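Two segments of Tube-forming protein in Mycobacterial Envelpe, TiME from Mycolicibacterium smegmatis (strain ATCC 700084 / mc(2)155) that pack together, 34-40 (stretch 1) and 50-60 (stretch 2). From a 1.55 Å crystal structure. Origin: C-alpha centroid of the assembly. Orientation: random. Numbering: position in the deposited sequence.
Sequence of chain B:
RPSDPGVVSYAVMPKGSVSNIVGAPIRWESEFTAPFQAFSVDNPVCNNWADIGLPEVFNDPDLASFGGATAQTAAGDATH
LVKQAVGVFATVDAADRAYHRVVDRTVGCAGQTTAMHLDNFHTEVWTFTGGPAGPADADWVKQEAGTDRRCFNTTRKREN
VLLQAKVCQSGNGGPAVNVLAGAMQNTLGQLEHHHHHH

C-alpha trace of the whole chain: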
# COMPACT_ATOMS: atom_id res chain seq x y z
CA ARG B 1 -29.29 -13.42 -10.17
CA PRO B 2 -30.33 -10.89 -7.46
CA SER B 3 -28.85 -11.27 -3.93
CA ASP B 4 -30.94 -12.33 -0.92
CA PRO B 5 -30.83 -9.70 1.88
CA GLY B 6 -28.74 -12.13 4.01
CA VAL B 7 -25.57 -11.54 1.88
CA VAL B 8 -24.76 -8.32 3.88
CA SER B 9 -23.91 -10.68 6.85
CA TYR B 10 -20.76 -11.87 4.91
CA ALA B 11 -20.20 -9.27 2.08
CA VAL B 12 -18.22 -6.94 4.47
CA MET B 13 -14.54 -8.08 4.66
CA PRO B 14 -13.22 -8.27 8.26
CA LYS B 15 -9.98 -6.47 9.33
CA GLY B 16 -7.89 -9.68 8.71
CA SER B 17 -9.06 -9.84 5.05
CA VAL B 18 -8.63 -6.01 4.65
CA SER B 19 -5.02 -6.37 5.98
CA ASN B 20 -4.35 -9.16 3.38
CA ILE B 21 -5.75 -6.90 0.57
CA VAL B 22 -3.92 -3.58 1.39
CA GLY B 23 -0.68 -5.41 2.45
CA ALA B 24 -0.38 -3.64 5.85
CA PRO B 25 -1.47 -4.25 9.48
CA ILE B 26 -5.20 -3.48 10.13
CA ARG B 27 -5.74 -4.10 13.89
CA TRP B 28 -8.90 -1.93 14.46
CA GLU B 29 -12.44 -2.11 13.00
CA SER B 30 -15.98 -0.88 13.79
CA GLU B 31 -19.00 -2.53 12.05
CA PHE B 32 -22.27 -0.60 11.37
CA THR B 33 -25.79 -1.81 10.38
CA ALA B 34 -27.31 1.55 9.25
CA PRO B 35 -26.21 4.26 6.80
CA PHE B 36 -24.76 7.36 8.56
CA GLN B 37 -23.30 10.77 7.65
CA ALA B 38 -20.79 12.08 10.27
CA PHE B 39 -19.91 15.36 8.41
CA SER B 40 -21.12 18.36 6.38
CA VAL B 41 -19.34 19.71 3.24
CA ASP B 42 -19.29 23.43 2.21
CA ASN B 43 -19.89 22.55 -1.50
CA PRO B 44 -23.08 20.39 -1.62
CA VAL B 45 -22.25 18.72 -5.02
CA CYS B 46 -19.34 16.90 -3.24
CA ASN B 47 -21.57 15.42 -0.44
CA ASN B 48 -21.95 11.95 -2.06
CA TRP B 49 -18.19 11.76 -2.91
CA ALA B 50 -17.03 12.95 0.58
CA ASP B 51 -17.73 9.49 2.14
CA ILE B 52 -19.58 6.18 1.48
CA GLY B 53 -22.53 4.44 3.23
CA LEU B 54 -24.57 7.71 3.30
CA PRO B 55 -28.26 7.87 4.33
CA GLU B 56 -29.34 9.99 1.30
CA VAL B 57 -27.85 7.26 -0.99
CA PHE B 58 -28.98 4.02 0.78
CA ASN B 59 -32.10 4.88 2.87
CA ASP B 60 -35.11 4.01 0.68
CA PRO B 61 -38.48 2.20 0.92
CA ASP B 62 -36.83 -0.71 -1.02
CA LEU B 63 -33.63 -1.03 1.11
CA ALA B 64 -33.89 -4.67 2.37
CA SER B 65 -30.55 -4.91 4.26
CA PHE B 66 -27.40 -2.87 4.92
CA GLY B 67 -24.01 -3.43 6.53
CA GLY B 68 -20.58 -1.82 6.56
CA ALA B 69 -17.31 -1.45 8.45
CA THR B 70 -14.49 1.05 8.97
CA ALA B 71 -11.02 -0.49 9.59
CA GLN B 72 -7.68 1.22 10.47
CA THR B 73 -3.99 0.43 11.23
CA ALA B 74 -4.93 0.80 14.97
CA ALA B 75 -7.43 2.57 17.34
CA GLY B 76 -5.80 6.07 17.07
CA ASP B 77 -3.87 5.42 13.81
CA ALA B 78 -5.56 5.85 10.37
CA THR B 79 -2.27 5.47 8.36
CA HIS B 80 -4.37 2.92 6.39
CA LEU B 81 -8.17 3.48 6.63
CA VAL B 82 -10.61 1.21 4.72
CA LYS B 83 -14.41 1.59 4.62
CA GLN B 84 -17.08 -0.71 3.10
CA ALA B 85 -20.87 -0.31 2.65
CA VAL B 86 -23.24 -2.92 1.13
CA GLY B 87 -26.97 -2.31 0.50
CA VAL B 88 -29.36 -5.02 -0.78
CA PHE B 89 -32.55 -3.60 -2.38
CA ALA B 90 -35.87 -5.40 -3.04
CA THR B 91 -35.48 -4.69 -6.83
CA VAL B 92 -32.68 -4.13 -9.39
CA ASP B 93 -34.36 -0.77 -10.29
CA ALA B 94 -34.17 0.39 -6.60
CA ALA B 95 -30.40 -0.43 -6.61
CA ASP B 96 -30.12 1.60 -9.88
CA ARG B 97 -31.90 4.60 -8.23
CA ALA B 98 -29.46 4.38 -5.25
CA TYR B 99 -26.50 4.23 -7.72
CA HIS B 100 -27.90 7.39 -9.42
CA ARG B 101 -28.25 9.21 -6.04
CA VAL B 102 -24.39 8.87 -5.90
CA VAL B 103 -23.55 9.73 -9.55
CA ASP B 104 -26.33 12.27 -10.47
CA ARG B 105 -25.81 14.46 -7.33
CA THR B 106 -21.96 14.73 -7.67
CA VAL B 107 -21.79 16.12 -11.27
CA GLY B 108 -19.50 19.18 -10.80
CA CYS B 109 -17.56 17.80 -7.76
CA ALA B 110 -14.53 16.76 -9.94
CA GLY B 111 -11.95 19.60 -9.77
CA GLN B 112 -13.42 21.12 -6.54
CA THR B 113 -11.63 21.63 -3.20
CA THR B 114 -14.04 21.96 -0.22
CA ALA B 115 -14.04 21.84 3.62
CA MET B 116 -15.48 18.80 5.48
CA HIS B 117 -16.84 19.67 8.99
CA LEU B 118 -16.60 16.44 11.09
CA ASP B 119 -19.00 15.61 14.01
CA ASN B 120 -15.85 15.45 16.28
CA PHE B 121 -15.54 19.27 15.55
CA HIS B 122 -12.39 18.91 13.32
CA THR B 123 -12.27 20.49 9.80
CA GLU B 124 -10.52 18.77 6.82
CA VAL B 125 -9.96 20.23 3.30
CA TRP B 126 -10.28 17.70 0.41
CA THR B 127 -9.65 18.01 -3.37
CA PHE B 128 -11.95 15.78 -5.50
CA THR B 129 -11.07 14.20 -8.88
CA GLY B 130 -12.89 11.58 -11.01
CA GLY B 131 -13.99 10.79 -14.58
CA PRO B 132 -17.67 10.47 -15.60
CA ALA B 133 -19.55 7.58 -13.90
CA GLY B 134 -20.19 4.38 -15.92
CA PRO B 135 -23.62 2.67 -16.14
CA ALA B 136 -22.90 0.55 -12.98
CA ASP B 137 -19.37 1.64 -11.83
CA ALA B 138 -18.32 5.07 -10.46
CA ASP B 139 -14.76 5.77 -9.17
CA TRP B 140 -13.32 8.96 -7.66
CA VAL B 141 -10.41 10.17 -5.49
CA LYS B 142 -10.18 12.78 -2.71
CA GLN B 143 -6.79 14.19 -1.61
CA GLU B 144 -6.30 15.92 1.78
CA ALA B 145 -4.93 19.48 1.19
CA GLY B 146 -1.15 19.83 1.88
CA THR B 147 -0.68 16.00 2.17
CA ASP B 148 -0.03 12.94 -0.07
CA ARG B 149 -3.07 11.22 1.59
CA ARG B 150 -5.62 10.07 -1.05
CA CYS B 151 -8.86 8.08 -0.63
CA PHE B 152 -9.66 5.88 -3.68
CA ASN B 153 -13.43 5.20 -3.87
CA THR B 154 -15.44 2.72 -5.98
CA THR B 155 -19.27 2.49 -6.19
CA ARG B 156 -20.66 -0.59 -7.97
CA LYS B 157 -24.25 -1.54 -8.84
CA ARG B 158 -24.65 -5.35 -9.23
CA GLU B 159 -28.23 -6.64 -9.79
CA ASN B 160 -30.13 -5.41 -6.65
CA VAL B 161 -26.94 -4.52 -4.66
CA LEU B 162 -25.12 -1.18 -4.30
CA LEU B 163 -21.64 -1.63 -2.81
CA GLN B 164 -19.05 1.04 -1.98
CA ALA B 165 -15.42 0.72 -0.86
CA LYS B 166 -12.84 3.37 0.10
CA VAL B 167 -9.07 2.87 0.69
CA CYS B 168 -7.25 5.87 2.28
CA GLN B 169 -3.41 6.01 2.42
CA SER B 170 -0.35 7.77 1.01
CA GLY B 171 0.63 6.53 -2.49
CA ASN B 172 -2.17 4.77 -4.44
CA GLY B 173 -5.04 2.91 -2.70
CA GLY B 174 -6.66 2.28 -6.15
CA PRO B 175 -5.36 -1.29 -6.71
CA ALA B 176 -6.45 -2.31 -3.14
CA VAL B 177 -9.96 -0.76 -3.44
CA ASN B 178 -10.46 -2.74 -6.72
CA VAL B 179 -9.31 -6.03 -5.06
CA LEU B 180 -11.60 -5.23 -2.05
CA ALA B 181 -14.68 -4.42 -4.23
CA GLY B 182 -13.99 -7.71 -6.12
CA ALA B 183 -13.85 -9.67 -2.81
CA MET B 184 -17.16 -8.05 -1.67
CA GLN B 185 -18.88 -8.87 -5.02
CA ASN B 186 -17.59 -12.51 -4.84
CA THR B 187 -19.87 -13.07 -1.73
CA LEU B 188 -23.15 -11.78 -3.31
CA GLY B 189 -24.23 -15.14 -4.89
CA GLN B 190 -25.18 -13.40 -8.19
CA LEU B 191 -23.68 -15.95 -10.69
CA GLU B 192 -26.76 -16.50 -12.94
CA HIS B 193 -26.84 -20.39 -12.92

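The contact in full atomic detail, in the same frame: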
# COMPACT_ATOMS: atom_id res chain seq x y z
N ALA B 34 -26.45 0.48 9.80
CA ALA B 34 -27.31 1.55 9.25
C ALA B 34 -26.44 2.57 8.55
O ALA B 34 -25.34 2.86 9.01
CB ALA B 34 -28.12 2.19 10.36
N PRO B 35 -26.91 3.14 7.43
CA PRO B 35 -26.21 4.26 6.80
C PRO B 35 -26.07 5.41 7.80
O PRO B 35 -26.94 5.58 8.65
CB PRO B 35 -27.11 4.67 5.63
CG PRO B 35 -27.98 3.46 5.36
CD PRO B 35 -28.14 2.78 6.71
N PHE B 36 -24.99 6.18 7.69
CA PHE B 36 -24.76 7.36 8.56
C PHE B 36 -23.93 8.39 7.80
O PHE B 36 -23.15 8.03 6.91
CB PHE B 36 -24.10 6.94 9.87
CG PHE B 36 -22.66 6.50 9.76
CD1 PHE B 36 -22.34 5.20 9.44
CD2 PHE B 36 -21.63 7.40 10.01
CE1 PHE B 36 -21.02 4.79 9.36
CE2 PHE B 36 -20.31 6.99 9.92
CZ PHE B 36 -20.00 5.69 9.60
N GLN B 37 -24.13 9.65 8.16
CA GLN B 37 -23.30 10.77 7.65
C GLN B 37 -22.78 11.55 8.86
O GLN B 37 -23.61 12.16 9.56
CB GLN B 37 -24.10 11.65 6.69
CG GLN B 37 -23.28 12.84 6.22
CD GLN B 37 -23.78 13.48 4.95
OE1 GLN B 37 -24.41 12.85 4.10
NE2 GLN B 37 -23.45 14.75 4.80
N ALA B 38 -21.47 11.52 9.08
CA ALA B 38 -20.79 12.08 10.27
C ALA B 38 -20.02 13.35 9.88
O ALA B 38 -18.96 13.61 10.48
CB ALA B 38 -19.89 11.04 10.87
N PHE B 39 -20.55 14.12 8.93
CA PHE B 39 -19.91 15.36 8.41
C PHE B 39 -20.92 16.22 7.65
O PHE B 39 -21.99 15.73 7.25
CB PHE B 39 -18.76 14.99 7.46
CG PHE B 39 -19.24 14.38 6.17
CD1 PHE B 39 -19.56 15.17 5.08
CD2 PHE B 39 -19.41 13.00 6.06
CE1 PHE B 39 -20.03 14.61 3.90
CE2 PHE B 39 -19.88 12.45 4.88
CZ PHE B 39 -20.20 13.25 3.81
N SER B 40 -20.55 17.48 7.43
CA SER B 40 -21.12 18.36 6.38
C SER B 40 -19.98 18.83 5.48
O SER B 40 -18.82 18.84 5.93
CB SER B 40 -21.87 19.53 6.98
OG SER B 40 -20.98 20.37 7.69
N ALA B 50 -17.82 12.64 -0.63
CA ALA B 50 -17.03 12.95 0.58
C ALA B 50 -16.89 11.72 1.49
O ALA B 50 -15.91 11.64 2.25
CB ALA B 50 -17.66 14.12 1.31
N ASP B 51 -17.83 10.78 1.42
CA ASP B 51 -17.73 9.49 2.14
C ASP B 51 -18.71 8.52 1.49
O ASP B 51 -19.43 8.92 0.57
CB ASP B 51 -18.00 9.66 3.64
CG ASP B 51 -17.37 8.59 4.53
OD1 ASP B 51 -16.84 7.59 3.99
OD2 ASP B 51 -17.40 8.79 5.75
N ILE B 52 -18.70 7.28 1.96
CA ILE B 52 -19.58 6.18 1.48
C ILE B 52 -20.51 5.74 2.61
O ILE B 52 -20.31 6.15 3.77
CB ILE B 52 -18.72 5.02 0.94
CG1 ILE B 52 -17.83 4.40 2.02
CG2 ILE B 52 -17.90 5.49 -0.26
CD1 ILE B 52 -17.23 3.08 1.61
N GLY B 53 -21.52 4.94 2.27
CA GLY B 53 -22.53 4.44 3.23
C GLY B 53 -23.45 5.53 3.73
O GLY B 53 -23.86 5.46 4.90
N LEU B 54 -23.80 6.50 2.88
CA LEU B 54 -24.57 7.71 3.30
C LEU B 54 -26.07 7.43 3.31
O LEU B 54 -26.61 6.77 2.43
CB LEU B 54 -24.26 8.87 2.36
CG LEU B 54 -22.79 9.25 2.26
CD1 LEU B 54 -22.61 10.35 1.24
CD2 LEU B 54 -22.23 9.66 3.62
N PRO B 55 -26.80 7.99 4.29
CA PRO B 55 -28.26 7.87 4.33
C PRO B 55 -28.98 8.33 3.06
O PRO B 55 -29.90 7.65 2.63
CB PRO B 55 -28.65 8.76 5.52
CG PRO B 55 -27.44 8.72 6.42
CD PRO B 55 -26.27 8.72 5.45
N GLU B 56 -28.57 9.45 2.45
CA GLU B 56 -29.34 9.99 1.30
C GLU B 56 -29.17 9.05 0.10
O GLU B 56 -30.05 9.02 -0.76
CB GLU B 56 -28.95 11.44 1.00
CG GLU B 56 -27.69 11.64 0.20
CD GLU B 56 -27.57 13.08 -0.28
OE1 GLU B 56 -27.43 13.97 0.58
OE2 GLU B 56 -27.68 13.31 -1.50
N VAL B 57 -28.09 8.27 0.08
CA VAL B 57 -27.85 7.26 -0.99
C VAL B 57 -28.66 6.00 -0.69
O VAL B 57 -29.42 5.58 -1.57
CB VAL B 57 -26.34 6.97 -1.14
CG1 VAL B 57 -26.09 5.78 -2.05
CG2 VAL B 57 -25.61 8.21 -1.65
N PHE B 58 -28.50 5.41 0.49
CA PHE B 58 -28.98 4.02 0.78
C PHE B 58 -30.40 4.01 1.33
O PHE B 58 -31.16 3.11 0.94
CB PHE B 58 -28.04 3.30 1.74
CG PHE B 58 -26.80 2.79 1.06
CD1 PHE B 58 -26.81 1.57 0.41
CD2 PHE B 58 -25.64 3.54 1.04
CE1 PHE B 58 -25.67 1.09 -0.22
CE2 PHE B 58 -24.50 3.07 0.40
CZ PHE B 58 -24.52 1.84 -0.22
N ASN B 59 -30.76 4.92 2.23
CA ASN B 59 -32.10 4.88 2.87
C ASN B 59 -33.17 5.04 1.79
O ASN B 59 -33.07 5.96 0.96
CB ASN B 59 -32.23 5.88 4.02
CG ASN B 59 -31.54 5.40 5.27
OD1 ASN B 59 -31.49 4.20 5.54
ND2 ASN B 59 -31.03 6.32 6.06
N ASP B 60 -34.16 4.16 1.80
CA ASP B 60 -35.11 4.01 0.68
C ASP B 60 -36.19 3.04 1.11
O ASP B 60 -35.91 2.11 1.86
CB ASP B 60 -34.39 3.47 -0.55
CG ASP B 60 -35.23 3.55 -1.81
OD1 ASP B 60 -35.45 4.68 -2.29
OD2 ASP B 60 -35.67 2.48 -2.29
O HOH W 1 -29.66 5.82 8.55
O HOH W 2 -20.71 7.02 6.35
O HOH W 3 -26.83 11.55 3.73
O HOH W 4 -20.03 9.72 7.09

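The two segments bury 484 Å² between them and are joined by a single direct hydrogen bond, with apolar contacts and four bridging waters supplying the rest. At the start of stretch 2, Ala-50 meets the ring of Phe-39, its CB lying 3.5 Å from Phe-39 CE1. Asp-51 continues around the same ring, with its CB 3.6 Å from Phe-39 CE2. Its carboxylate is turned to polar partners: Asp-51 OD1 accepts a hydrogen bond from Ile-52 N (2.8 Å), while OD2 accepts one from a water that in turn accepts from Ala-38 N.

The side chain of Ile-52 points away from stretch 1, but its carbonyl remains engaged, because one water donates to both Ile-52 O (2.8 Å) and Phe-36 O (2.7 Å), linking two acceptors that could not bond each other. Next comes Gly-53, whose positive phi favours glycine. Its carbonyl receives the direct bond, from Phe-36 N to Gly-53 O (3.1 Å), and also lies 3.3 Å from Pro-35 CA.

Leu-54 occupies the N-cap position of the short helix 55-58, and its O accepts from Phe-58 N (3.0 Å) within the stretch. Although its CA-to-CB bond points away, the side chain's end returns to place Leu-54 CD2 3.9 Å from Phe-39 CE2, adding a third contact from stretch 2 to that ring.

Pro-55 and Pro-35 form the closest CA pair across the stretches, 4.8 Å from CA to CA. Pro-55 CD packs 3.3 Å from Phe-36 C, and Pro-55 CG lies 4.1 Å from Pro-35 CB. At Glu-56, the backbone N donates to a water that donates to Gln-37 OE1; Gln-37 NE2 meanwhile bonds Phe-39 O (3.0 Å), holding the amide in place. Phe-58 adds an aliphatic contact, CB to Pro-35 CG (3.6 Å), while its ring leads away. Just beyond the helix, Asn-59 ND2 donates to a water that donates to Pro-35 O.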